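Flagella basal body P-ring formation protein FlgA (Salmonella typhimurium, PDB 3TEE) assists assembly of the flagellar P-ring in the periplasm, probably acting as a chaperone for the ring protein FlgI. Local coordinates at residues Trp139-Gly144 with Gly162-Asn167; Gln145-Ile150 with Gly192-Asn197; Gly86-Pro91 with Asp117-Arg122; Val77-Pro82 with Gln128-Thr133; Val94-Gly99 with Leu110-Ile115. All coordinates share one frame; numbering follows the deposited sequence.

Interaction 1 of 5, residues Trp139-Gly144 with Gly162-Asn167; sequences WRVKAG and GQAMNN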
# COMPACT_ATOMS: atom_id res chain seq x y z
N TRP A 139 1.24 14.28 -6.52
CA TRP A 139 2.09 14.54 -7.69
C TRP A 139 3.29 15.36 -7.24
O TRP A 139 3.11 16.49 -6.78
CB TRP A 139 1.33 15.28 -8.79
CG TRP A 139 0.09 14.61 -9.32
CD1 TRP A 139 -1.09 15.23 -9.63
CD2 TRP A 139 -0.07 13.24 -9.71
NE1 TRP A 139 -1.96 14.33 -10.19
CE2 TRP A 139 -1.37 13.10 -10.23
CE3 TRP A 139 0.78 12.12 -9.69
CZ2 TRP A 139 -1.84 11.88 -10.74
CZ3 TRP A 139 0.30 10.90 -10.17
CH2 TRP A 139 -1.01 10.78 -10.66
N ARG A 140 4.50 14.81 -7.35
CA ARG A 140 5.72 15.56 -7.02
C ARG A 140 5.97 16.53 -8.19
O ARG A 140 6.39 17.67 -7.99
CB ARG A 140 6.93 14.61 -6.81
CG ARG A 140 8.24 15.30 -6.40
CD ARG A 140 8.16 16.01 -5.05
NE ARG A 140 9.24 16.97 -4.83
CZ ARG A 140 9.21 18.25 -5.18
NH1 ARG A 140 8.15 18.74 -5.82
NH2 ARG A 140 10.23 19.05 -4.92
N VAL A 141 5.64 16.07 -9.40
CA VAL A 141 5.76 16.85 -10.62
C VAL A 141 4.37 16.97 -11.24
O VAL A 141 3.66 15.97 -11.37
CB VAL A 141 6.82 16.17 -11.56
CG1 VAL A 141 6.63 16.55 -13.01
CG2 VAL A 141 8.24 16.47 -11.09
N LYS A 142 3.96 18.20 -11.58
CA LYS A 142 2.66 18.45 -12.21
C LYS A 142 2.82 18.91 -13.65
O LYS A 142 3.79 19.58 -13.95
CB LYS A 142 1.85 19.48 -11.40
CG LYS A 142 1.50 19.00 -9.98
CD LYS A 142 0.89 20.11 -9.15
CE LYS A 142 0.62 19.65 -7.73
NZ LYS A 142 0.23 20.78 -6.85
N ALA A 143 1.87 18.55 -14.53
CA ALA A 143 1.88 18.95 -15.94
C ALA A 143 1.97 20.49 -16.05
O ALA A 143 1.25 21.20 -15.35
CB ALA A 143 0.63 18.43 -16.63
N GLY A 144 2.91 20.97 -16.87
CA GLY A 144 3.14 22.39 -17.10
C GLY A 144 4.21 23.02 -16.21
O GLY A 144 4.65 24.14 -16.47
N GLY A 162 13.28 21.95 -18.45
CA GLY A 162 12.18 21.61 -19.33
C GLY A 162 10.85 21.76 -18.63
O GLY A 162 10.80 22.17 -17.47
N GLN A 163 9.77 21.45 -19.34
CA GLN A 163 8.42 21.55 -18.80
C GLN A 163 7.82 20.16 -18.70
O GLN A 163 7.79 19.43 -19.69
CB GLN A 163 7.58 22.46 -19.71
CG GLN A 163 6.32 23.02 -19.08
CD GLN A 163 5.59 23.94 -20.03
OE1 GLN A 163 5.79 23.91 -21.25
NE2 GLN A 163 4.69 24.76 -19.50
N ALA A 164 7.37 19.77 -17.50
CA ALA A 164 6.73 18.47 -17.30
C ALA A 164 5.48 18.41 -18.16
O ALA A 164 4.70 19.37 -18.20
CB ALA A 164 6.37 18.27 -15.85
N MET A 165 5.34 17.33 -18.91
CA MET A 165 4.17 17.18 -19.78
C MET A 165 3.04 16.40 -19.10
O MET A 165 1.90 16.45 -19.56
CB MET A 165 4.60 16.51 -21.08
CG MET A 165 5.50 17.40 -21.90
SD MET A 165 5.84 16.59 -23.44
CE MET A 165 4.33 16.92 -24.33
N ASN A 166 3.35 15.68 -18.01
CA ASN A 166 2.36 14.88 -17.30
C ASN A 166 2.56 14.97 -15.78
O ASN A 166 3.62 15.41 -15.31
CB ASN A 166 2.43 13.41 -17.78
CG ASN A 166 3.73 12.70 -17.44
OD1 ASN A 166 4.80 13.06 -17.93
ND2 ASN A 166 3.68 11.70 -16.59
N ASN A 167 1.54 14.56 -15.02
CA ASN A 167 1.59 14.52 -13.56
C ASN A 167 2.30 13.26 -13.17
O ASN A 167 2.11 12.23 -13.82
CB ASN A 167 0.18 14.52 -12.97
CG ASN A 167 -0.60 15.77 -13.28
OD1 ASN A 167 -0.11 16.89 -13.08
ND2 ASN A 167 -1.82 15.61 -13.76
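With CG anti to the carbonyl carbon (chi1 -58°), the Trp139 indole is brought against Asn167, whose CB settles over one of its faces. This CH-pi contact is nearly perpendicular to the five-membered ring, Asn167 CB lying 3.4 Å from the Trp139 ring centroid. The Asn167 amide runs almost parallel to the indole, 13° away, and its OD1 accepts from Ala143 N at 3.0 Å; the N-H approaches from well above the carbonyl plane rather than on a lone pair. Farther along, Gly144 is bonded through both its N and its O. The N donates to Ala164 O over 2.7 Å in a nearly straight bond, while the O receives NE2 of Gln163 at 3.1 Å. The extended Gln163 chain lays its amide so that this acceptor falls in the amide plane. Inside, Val141 CG1 presses on Ala164 CB at 3.3 Å, tighter than usual for carbons, and both side chains also touch Val147 of strand 146-152. Asn166 turns its amide away to the backbone of Arg175. The loop thus runs along the end of strand 157-164, and Arg140 and Val141, both facing Ala168, make a classic beta bulge.

Interaction 2 of 5, residues Gln145-Ile150 with Gly192-Asn197; sequences QRVQVI and GNILIN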
# COMPACT_ATOMS: atom_id res chain seq x y z
N GLN A 145 4.66 22.29 -15.20
CA GLN A 145 5.67 22.73 -14.24
C GLN A 145 7.06 22.72 -14.85
O GLN A 145 7.41 21.79 -15.58
CB GLN A 145 5.66 21.77 -13.04
CG GLN A 145 6.24 22.30 -11.75
CD GLN A 145 5.76 21.42 -10.62
OE1 GLN A 145 6.31 20.35 -10.36
NE2 GLN A 145 4.68 21.83 -9.97
N ARG A 146 7.88 23.73 -14.49
CA ARG A 146 9.28 23.83 -14.88
C ARG A 146 10.01 22.78 -14.05
O ARG A 146 9.81 22.72 -12.83
CB ARG A 146 9.83 25.24 -14.61
CG ARG A 146 11.29 25.43 -15.00
CD ARG A 146 11.74 26.88 -14.87
NE ARG A 146 13.20 27.00 -14.82
CZ ARG A 146 13.90 27.07 -13.70
NH1 ARG A 146 13.29 27.03 -12.52
NH2 ARG A 146 15.22 27.19 -13.74
N VAL A 147 10.77 21.90 -14.70
CA VAL A 147 11.48 20.82 -14.00
C VAL A 147 12.93 20.78 -14.45
O VAL A 147 13.28 21.36 -15.48
CB VAL A 147 10.81 19.43 -14.20
CG1 VAL A 147 9.44 19.36 -13.53
CG2 VAL A 147 10.72 19.06 -15.68
N GLN A 148 13.76 20.05 -13.70
CA GLN A 148 15.16 19.87 -14.00
C GLN A 148 15.38 18.42 -14.41
O GLN A 148 14.95 17.50 -13.72
CB GLN A 148 16.05 20.22 -12.78
CG GLN A 148 16.26 21.72 -12.57
CD GLN A 148 17.32 22.32 -13.46
OE1 GLN A 148 17.07 23.27 -14.20
NE2 GLN A 148 18.55 21.80 -13.39
N VAL A 149 16.02 18.24 -15.57
CA VAL A 149 16.36 16.93 -16.09
C VAL A 149 17.85 16.72 -15.77
O VAL A 149 18.68 17.56 -16.12
CB VAL A 149 16.06 16.79 -17.61
CG1 VAL A 149 16.59 15.46 -18.15
CG2 VAL A 149 14.57 16.93 -17.89
N ILE A 150 18.16 15.61 -15.11
CA ILE A 150 19.51 15.25 -14.70
C ILE A 150 19.85 13.89 -15.30
O ILE A 150 19.27 12.88 -14.91
CB ILE A 150 19.67 15.28 -13.15
CG1 ILE A 150 19.27 16.66 -12.56
CG2 ILE A 150 21.10 14.87 -12.73
CD1 ILE A 150 19.10 16.72 -11.02
N GLY A 192 11.85 16.59 -7.02
CA GLY A 192 11.06 16.98 -8.18
C GLY A 192 11.88 17.04 -9.46
O GLY A 192 11.45 17.66 -10.44
N ASN A 193 13.07 16.42 -9.45
CA ASN A 193 13.95 16.35 -10.62
C ASN A 193 13.59 15.11 -11.43
O ASN A 193 13.07 14.14 -10.88
CB ASN A 193 15.43 16.27 -10.21
CG ASN A 193 15.95 17.41 -9.37
OD1 ASN A 193 15.64 18.59 -9.60
ND2 ASN A 193 16.82 17.08 -8.42
N ILE A 194 13.92 15.13 -12.72
CA ILE A 194 13.68 14.01 -13.63
C ILE A 194 15.04 13.38 -13.89
O ILE A 194 15.92 14.02 -14.47
CB ILE A 194 13.01 14.53 -14.92
CG1 ILE A 194 11.72 15.38 -14.64
CG2 ILE A 194 12.83 13.44 -15.99
CD1 ILE A 194 10.69 14.86 -13.74
N LEU A 195 15.22 12.12 -13.46
CA LEU A 195 16.49 11.42 -13.60
C LEU A 195 16.54 10.47 -14.78
O LEU A 195 15.63 9.66 -14.96
CB LEU A 195 16.91 10.70 -12.29
CG LEU A 195 16.86 11.50 -10.98
CD1 LEU A 195 17.21 10.60 -9.78
CD2 LEU A 195 17.79 12.72 -11.02
N ILE A 196 17.62 10.57 -15.56
CA ILE A 196 17.90 9.71 -16.71
C ILE A 196 19.26 9.05 -16.48
O ILE A 196 20.22 9.74 -16.15
CB ILE A 196 17.87 10.50 -18.06
CG1 ILE A 196 16.52 11.19 -18.30
CG2 ILE A 196 18.27 9.60 -19.25
CD1 ILE A 196 16.44 12.10 -19.53
N ASN A 197 19.33 7.73 -16.66
CA ASN A 197 20.57 6.95 -16.53
C ASN A 197 20.93 6.37 -17.90
O ASN A 197 20.14 5.61 -18.47
CB ASN A 197 20.41 5.84 -15.49
CG ASN A 197 20.37 6.35 -14.07
OD1 ASN A 197 21.36 6.83 -13.52
ND2 ASN A 197 19.21 6.22 -13.43
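Three backbone hydrogen bonds zip Gln145-Ile150 to Gly192-Asn197: Ile194 N to Gln148 O (2.8 Å), Ile150 N to Ile194 O (2.8 Å) and Ile196 N to Ile150 O (2.9 Å). The first two are almost straight and lie nearly along the C=O axis; in the third the donor is tilted from the carbonyl plane. CA-H...O contacts accompany them, among them Val149 CA to Ile194 O at 3.4 Å. Apolar contacts cover both faces. On one, Val147 CG2 meets Ile194 CG1 and Val149 CG1 meets the end of Ile196, CD1, at 3.6 Å; Val184 of the adjacent strand 183-188 and Val176 of strand 173-178, which pairs with neither, join this cluster. On the other face, Ile150 CB touches Leu195 CD2 at 3.8 Å. The mixed contact is that of Ile150 with Asn193: with CG1 anti to the carbonyl carbon (chi1 -55°) and chi2 extended, the isoleucine slants across the asparagine and brings CD1 to 3.5 Å from Asn193 ND2. The backbone N of Asn193 is held by the Asp189 carboxylate. The strand directions differ by 14°, a parallel pairing that joins the first and last strands of an otherwise antiparallel five-stranded sheet.

Interaction 3 of 5, residues Gly86-Pro91 with Asp117-Arg122; sequences GGKLTP and DAVSLR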
# COMPACT_ATOMS: atom_id res chain seq x y z
N GLY A 86 -9.09 14.85 -5.57
CA GLY A 86 -7.88 15.67 -5.71
C GLY A 86 -7.39 16.29 -4.42
O GLY A 86 -6.28 16.82 -4.38
N GLY A 87 -8.18 16.17 -3.34
CA GLY A 87 -7.85 16.70 -2.02
C GLY A 87 -6.82 15.86 -1.29
O GLY A 87 -6.86 14.62 -1.35
N LYS A 88 -5.87 16.54 -0.60
CA LYS A 88 -4.81 15.88 0.17
C LYS A 88 -5.43 15.28 1.43
O LYS A 88 -6.28 15.91 2.05
CB LYS A 88 -3.74 16.89 0.62
CG LYS A 88 -2.89 17.47 -0.50
CD LYS A 88 -1.93 18.52 0.05
CE LYS A 88 -1.11 19.17 -1.04
NZ LYS A 88 -0.27 20.28 -0.50
N LEU A 89 -4.99 14.08 1.80
CA LEU A 89 -5.37 13.42 3.05
C LEU A 89 -4.42 14.01 4.09
O LEU A 89 -3.20 14.01 3.88
CB LEU A 89 -5.20 11.89 2.93
CG LEU A 89 -6.41 11.09 2.43
CD1 LEU A 89 -6.75 11.38 0.94
CD2 LEU A 89 -6.20 9.60 2.66
N THR A 90 -4.98 14.61 5.16
CA THR A 90 -4.20 15.29 6.21
C THR A 90 -4.62 14.81 7.61
O THR A 90 -5.64 14.13 7.72
CB THR A 90 -4.42 16.83 6.11
OG1 THR A 90 -5.76 17.13 6.47
CG2 THR A 90 -4.10 17.43 4.72
N PRO A 91 -3.94 15.23 8.71
CA PRO A 91 -4.43 14.86 10.05
C PRO A 91 -5.75 15.58 10.41
O PRO A 91 -6.38 15.24 11.39
CB PRO A 91 -3.26 15.28 10.98
CG PRO A 91 -2.09 15.52 10.06
CD PRO A 91 -2.71 16.05 8.81
N ASP A 117 1.30 11.78 2.32
CA ASP A 117 1.32 12.26 0.92
C ASP A 117 0.28 11.61 -0.02
O ASP A 117 0.47 11.60 -1.24
CB ASP A 117 2.75 12.27 0.32
CG ASP A 117 3.53 13.51 0.68
OD1 ASP A 117 3.26 14.57 0.07
OD2 ASP A 117 4.38 13.44 1.59
N ALA A 118 -0.82 11.07 0.54
CA ALA A 118 -1.90 10.47 -0.26
C ALA A 118 -2.88 11.56 -0.67
O ALA A 118 -3.00 12.58 -0.01
CB ALA A 118 -2.60 9.39 0.53
N VAL A 119 -3.52 11.36 -1.83
CA VAL A 119 -4.48 12.29 -2.40
C VAL A 119 -5.72 11.48 -2.76
O VAL A 119 -5.60 10.34 -3.23
CB VAL A 119 -3.85 13.03 -3.62
CG1 VAL A 119 -4.90 13.78 -4.42
CG2 VAL A 119 -2.74 14.00 -3.17
N SER A 120 -6.92 12.04 -2.54
CA SER A 120 -8.15 11.32 -2.82
C SER A 120 -8.48 11.29 -4.31
O SER A 120 -8.36 12.30 -5.00
CB SER A 120 -9.32 11.95 -2.07
OG SER A 120 -10.43 11.08 -2.17
N LEU A 121 -8.91 10.12 -4.78
CA LEU A 121 -9.39 9.95 -6.16
C LEU A 121 -10.90 10.22 -6.21
O LEU A 121 -11.47 10.31 -7.29
CB LEU A 121 -9.11 8.52 -6.66
CG LEU A 121 -7.64 8.14 -6.87
CD1 LEU A 121 -7.50 6.66 -7.14
CD2 LEU A 121 -7.01 8.94 -8.03
N ARG A 122 -11.55 10.34 -5.04
CA ARG A 122 -13.01 10.52 -4.97
C ARG A 122 -13.45 11.57 -3.97
O ARG A 122 -12.68 11.93 -3.08
CB ARG A 122 -13.69 9.20 -4.52
CG ARG A 122 -13.25 7.93 -5.23
CD ARG A 122 -14.21 6.81 -4.95
NE ARG A 122 -13.66 5.52 -5.37
CZ ARG A 122 -14.13 4.35 -4.96
NH1 ARG A 122 -15.15 4.29 -4.11
NH2 ARG A 122 -13.57 3.22 -5.39
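The flat groups of this contact are peptide units, and a methyl group lies over each of two of them. CD1 of Leu89 sits above the peptide joining Val119 to Ser120, 3.5 Å from Ser120 N and 3.8 Å from Val119 C, while the N-H of that same unit points to Gly87 O. From the other segment, Val119 lays CG1 over the carbonyl of the Gly86-Gly87 peptide, with CG1 to Gly86 O 3.3 Å. Its position anti to the backbone N of Val119 (chi1 168°) carries CG1 to this carbonyl. The backbones are tied by three hydrogen bonds: Gly86 N to Ser120 O (2.7 Å), Ser120 N to Gly87 O (2.8 Å) and Leu89 N to Ala118 O (3.1 Å), the last practically straight. Lys88 and Val119 face each other as a single beta bridge. Gly86 makes its bond at a positive phi (89°), where a side chain would be jammed against the preceding carbonyl O. Within its own segment, Ser120 OG donates to Arg122 O at 2.6 Å, on a lone pair of that oxygen; Ser120 CB faces Leu89 CD1. The Leu89 side chain continues inward to Ile115 and Val130, and Asn93 holds the backbone of Lys88 and Thr90 with both ends of its amide. Strand 118-120 therefore lies between two partners: the loop 86-91 takes the backbone groups of Ala118 and Ser120, whereas Val119 is paired through its backbone with Arg136 of strand 135-137.

Interaction 4 of 5, residues Val77-Pro82 with Gln128-Thr133; sequences VAVAAP and QPVQLT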
# COMPACT_ATOMS: atom_id res chain seq x y z
N VAL A 77 -8.01 3.39 9.23
CA VAL A 77 -8.06 4.79 8.82
C VAL A 77 -9.45 5.06 8.24
O VAL A 77 -9.89 4.34 7.33
CB VAL A 77 -6.89 5.13 7.84
CG1 VAL A 77 -6.93 6.61 7.41
CG2 VAL A 77 -5.53 4.80 8.48
N ALA A 78 -10.12 6.11 8.75
CA ALA A 78 -11.44 6.56 8.31
C ALA A 78 -11.38 8.07 7.98
O ALA A 78 -10.56 8.81 8.53
CB ALA A 78 -12.48 6.31 9.41
N VAL A 79 -12.28 8.52 7.13
CA VAL A 79 -12.44 9.94 6.77
C VAL A 79 -13.04 10.69 7.99
O VAL A 79 -14.00 10.18 8.62
CB VAL A 79 -13.33 10.06 5.52
CG1 VAL A 79 -13.51 11.53 5.11
CG2 VAL A 79 -12.70 9.27 4.36
N ALA A 80 -12.42 11.80 8.39
CA ALA A 80 -12.86 12.61 9.54
C ALA A 80 -13.56 13.92 9.11
O ALA A 80 -14.21 14.54 9.94
CB ALA A 80 -11.68 12.95 10.44
N ALA A 81 -13.36 14.35 7.85
CA ALA A 81 -13.98 15.57 7.32
C ALA A 81 -14.21 15.35 5.85
O ALA A 81 -13.46 14.56 5.28
CB ALA A 81 -13.06 16.79 7.52
N PRO A 82 -15.15 16.06 5.17
CA PRO A 82 -15.29 15.86 3.73
C PRO A 82 -13.99 16.09 2.98
O PRO A 82 -13.23 17.01 3.30
CB PRO A 82 -16.33 16.95 3.34
CG PRO A 82 -17.13 17.14 4.57
CD PRO A 82 -16.12 17.05 5.68
N GLN A 128 -16.32 7.22 6.35
CA GLN A 128 -15.91 6.26 5.32
C GLN A 128 -14.53 5.62 5.63
O GLN A 128 -13.57 6.35 5.78
CB GLN A 128 -15.82 7.00 3.98
CG GLN A 128 -15.93 6.15 2.74
CD GLN A 128 -16.64 6.84 1.59
OE1 GLN A 128 -16.85 8.08 1.54
NE2 GLN A 128 -17.01 6.03 0.61
N PRO A 129 -14.38 4.28 5.63
CA PRO A 129 -13.03 3.70 5.74
C PRO A 129 -12.22 4.08 4.50
O PRO A 129 -12.77 4.13 3.37
CB PRO A 129 -13.29 2.18 5.77
CG PRO A 129 -14.73 2.04 6.17
CD PRO A 129 -15.40 3.21 5.50
N VAL A 130 -10.95 4.43 4.70
CA VAL A 130 -10.08 4.83 3.61
C VAL A 130 -9.52 3.57 2.95
O VAL A 130 -8.77 2.81 3.59
CB VAL A 130 -8.96 5.80 4.06
CG1 VAL A 130 -7.96 6.08 2.93
CG2 VAL A 130 -9.55 7.12 4.59
N GLN A 131 -9.92 3.32 1.70
CA GLN A 131 -9.43 2.17 0.93
C GLN A 131 -8.33 2.59 -0.02
O GLN A 131 -8.36 3.72 -0.51
CB GLN A 131 -10.55 1.47 0.17
CG GLN A 131 -11.62 0.86 1.08
CD GLN A 131 -12.82 0.49 0.24
OE1 GLN A 131 -13.78 1.25 0.14
NE2 GLN A 131 -12.77 -0.68 -0.39
N LEU A 132 -7.36 1.71 -0.28
CA LEU A 132 -6.25 1.96 -1.23
C LEU A 132 -6.74 2.33 -2.64
O LEU A 132 -6.14 3.17 -3.30
CB LEU A 132 -5.26 0.78 -1.26
CG LEU A 132 -4.41 0.55 -0.01
CD1 LEU A 132 -3.64 -0.75 -0.11
CD2 LEU A 132 -3.42 1.70 0.21
N THR A 133 -7.89 1.76 -3.07
CA THR A 133 -8.51 2.08 -4.36
C THR A 133 -9.07 3.52 -4.44
O THR A 133 -9.35 3.98 -5.54
CB THR A 133 -9.62 1.07 -4.69
OG1 THR A 133 -10.50 0.91 -3.57
CG2 THR A 133 -9.07 -0.28 -5.13
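A single beta bridge between Ala78 and Pro129 fastens the end of the long strand 62-79 to the loop that precedes strand 135-137. It has the bonding pattern of a non-hydrogen-bonded antiparallel pair: the bonds are made by the residues flanking the bridge, so the proline, which has no N-H, fits in without loss. Val130 N donates to Val77 O over 2.8 Å, practically straight (179°), and Val79 N donates to Gln128 O over 2.9 Å. Ala78 CA comes to 3.3 Å from the same Gln128 O in a CA-H...O contact. Ala78 turns its own N-H the other way, to Thr95 of strand 94-100, so the bridge adds a neighbour to the strand's other side. Beneath the backbones three valines form an apolar patch. CG2 of Val130 reaches between the two valines of the strand, 3.9 Å from Val77 CG1 and 3.8 Å from Val79 CG2; Val130 crosses Val79 at about a right angle. The buried group extends to Val94. Gln128 adds its CB, beside Val79 CG2, while its OE1 accepts from Ala125 N. At the tightest side-chain approach, CG2 of Val79 lies 3.4 Å from Gln128 O.

Interaction 5 of 5, residues Val94-Gly99 with Leu110-Ile115; sequences VTLKRG and LDIRQI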
# COMPACT_ATOMS: atom_id res chain seq x y z
N VAL A 94 -8.49 12.78 8.00
CA VAL A 94 -8.46 11.31 8.12
C VAL A 94 -7.96 10.99 9.50
O VAL A 94 -7.03 11.65 9.97
CB VAL A 94 -7.63 10.53 7.05
CG1 VAL A 94 -8.22 10.68 5.65
CG2 VAL A 94 -6.15 10.93 7.07
N THR A 95 -8.56 9.98 10.15
CA THR A 95 -8.18 9.58 11.51
C THR A 95 -8.28 8.08 11.71
O THR A 95 -8.85 7.36 10.90
CB THR A 95 -9.11 10.25 12.54
OG1 THR A 95 -10.45 9.79 12.36
CG2 THR A 95 -9.08 11.74 12.46
N LEU A 96 -7.86 7.64 12.88
CA LEU A 96 -7.95 6.24 13.28
C LEU A 96 -9.23 6.05 14.04
O LEU A 96 -9.54 6.82 14.95
CB LEU A 96 -6.76 5.87 14.18
CG LEU A 96 -5.39 5.68 13.53
CD1 LEU A 96 -4.40 5.29 14.60
CD2 LEU A 96 -5.38 4.55 12.48
N LYS A 97 -10.00 5.04 13.64
CA LYS A 97 -11.26 4.65 14.21
C LYS A 97 -11.09 3.19 14.66
O LYS A 97 -10.35 2.42 14.03
CB LYS A 97 -12.32 4.75 13.12
CG LYS A 97 -13.73 4.85 13.63
CD LYS A 97 -14.64 5.47 12.57
CE LYS A 97 -16.06 5.52 13.07
NZ LYS A 97 -16.98 6.11 12.06
N ARG A 98 -11.78 2.81 15.74
CA ARG A 98 -11.75 1.44 16.26
C ARG A 98 -12.96 0.69 15.70
O ARG A 98 -14.08 1.20 15.76
CB ARG A 98 -11.80 1.43 17.80
CG ARG A 98 -11.80 0.01 18.43
CD ARG A 98 -12.17 -0.04 19.93
NE ARG A 98 -12.19 -1.42 20.49
CZ ARG A 98 -11.11 -2.19 20.57
NH1 ARG A 98 -11.20 -3.42 21.04
NH2 ARG A 98 -9.94 -1.74 20.13
N GLY A 99 -12.73 -0.50 15.14
CA GLY A 99 -13.85 -1.26 14.61
C GLY A 99 -13.47 -2.68 14.28
O GLY A 99 -12.30 -3.08 14.41
N LEU A 110 -4.87 0.39 7.29
CA LEU A 110 -4.90 0.15 8.73
C LEU A 110 -3.88 1.01 9.47
O LEU A 110 -4.10 1.40 10.62
CB LEU A 110 -4.67 -1.34 9.05
CG LEU A 110 -5.61 -2.34 8.39
CD1 LEU A 110 -5.22 -3.76 8.75
CD2 LEU A 110 -7.09 -2.06 8.74
N ASP A 111 -2.79 1.32 8.78
CA ASP A 111 -1.68 2.07 9.32
C ASP A 111 -1.72 3.48 8.78
O ASP A 111 -1.61 3.68 7.58
CB ASP A 111 -0.37 1.36 8.95
CG ASP A 111 0.92 2.09 9.24
OD1 ASP A 111 1.93 1.78 8.58
OD2 ASP A 111 0.93 2.95 10.15
N ILE A 112 -1.85 4.46 9.68
CA ILE A 112 -1.91 5.88 9.37
C ILE A 112 -0.69 6.37 8.55
O ILE A 112 -0.80 7.34 7.81
CB ILE A 112 -2.13 6.68 10.68
CG1 ILE A 112 -2.69 8.09 10.46
CG2 ILE A 112 -0.88 6.67 11.58
CD1 ILE A 112 -4.19 8.15 10.05
N ARG A 113 0.45 5.68 8.66
CA ARG A 113 1.67 6.03 7.92
C ARG A 113 1.51 5.82 6.41
O ARG A 113 2.08 6.58 5.64
CB ARG A 113 2.90 5.28 8.47
CG ARG A 113 3.24 5.66 9.91
CD ARG A 113 4.45 4.91 10.44
NE ARG A 113 4.11 3.57 10.92
CZ ARG A 113 4.37 2.45 10.26
NH1 ARG A 113 4.95 2.49 9.06
NH2 ARG A 113 4.03 1.27 10.77
N GLN A 114 0.67 4.83 6.00
CA GLN A 114 0.38 4.54 4.58
C GLN A 114 -0.32 5.71 3.86
O GLN A 114 -0.33 5.72 2.63
CB GLN A 114 -0.51 3.28 4.43
CG GLN A 114 -0.03 1.98 5.09
CD GLN A 114 -1.02 0.85 4.82
OE1 GLN A 114 -1.25 0.48 3.66
NE2 GLN A 114 -1.65 0.28 5.88
N ILE A 115 -0.96 6.64 4.60
CA ILE A 115 -1.68 7.78 4.01
C ILE A 115 -0.87 9.08 3.93
O ILE A 115 -1.41 10.13 3.57
CB ILE A 115 -3.18 7.93 4.47
CG1 ILE A 115 -3.34 8.18 5.99
CG2 ILE A 115 -4.02 6.74 4.03
CD1 ILE A 115 -2.94 9.61 6.52
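The shortest polar bond, Gln114 N to Asp111 O at 3.0 Å, winds the 3-10 turn that sets Ile112 and Ile115 against Val94 and Leu96. The turn is headed by Asp111, whose OD2 accepts from Arg113 N at 3.1 Å to form an Asx turn, the N-H coming from above the carboxylate plane. The guanidinium of Arg113 folds back with a face toward this carboxylate, NH2 lying 3.1 Å from Asp111 OD1; here only the charges attract, for no N-H points at the oxygen. Across to the strand the contact is made by aliphatic side chains. Val94 CG2 and Ile115 CD1 meet tip to tip at 3.5 Å. Both branches start from the crowded position between backbone N and carbonyl carbon (Ile115 chi1 62°), which aims each at the other segment. Leu96 lies more loosely: its CD2 is 3.9 Å from Leu110 O and 4.3 Å from Ile112 CB. The turn thus packs against strand 94-100, which runs antiparallel beside strand 62-79. Leu89 of the loop before the strand packs on Val94, while Leu110 reaches the other way, to Tyr76 of strand 62-79 and to Phe18 and Trp50.

How the interactions relate
The contacts fall into two groups. Interactions 3, 4 and 5 build one compact unit: the centres of 4 and 5 are about 8 Å apart, and Val77 CG2 lies 3.9 Å from Ile112 CA. Leu89, Val94, Ile115 and Val130 join all three; Leu89 CD2 is 3.9 Å from Val130 CG1. Interactions 1 and 2, about 10 Å apart between centres, share the five-stranded sheet, where Gly162 O is 2.8 Å from Val147 N. Between the groups the nearest approach is that of 1 and 3, about 5 Å between nearest atoms without touching. The separation of the two groups is consistent with the open form and the structural flexibility described for FlgA.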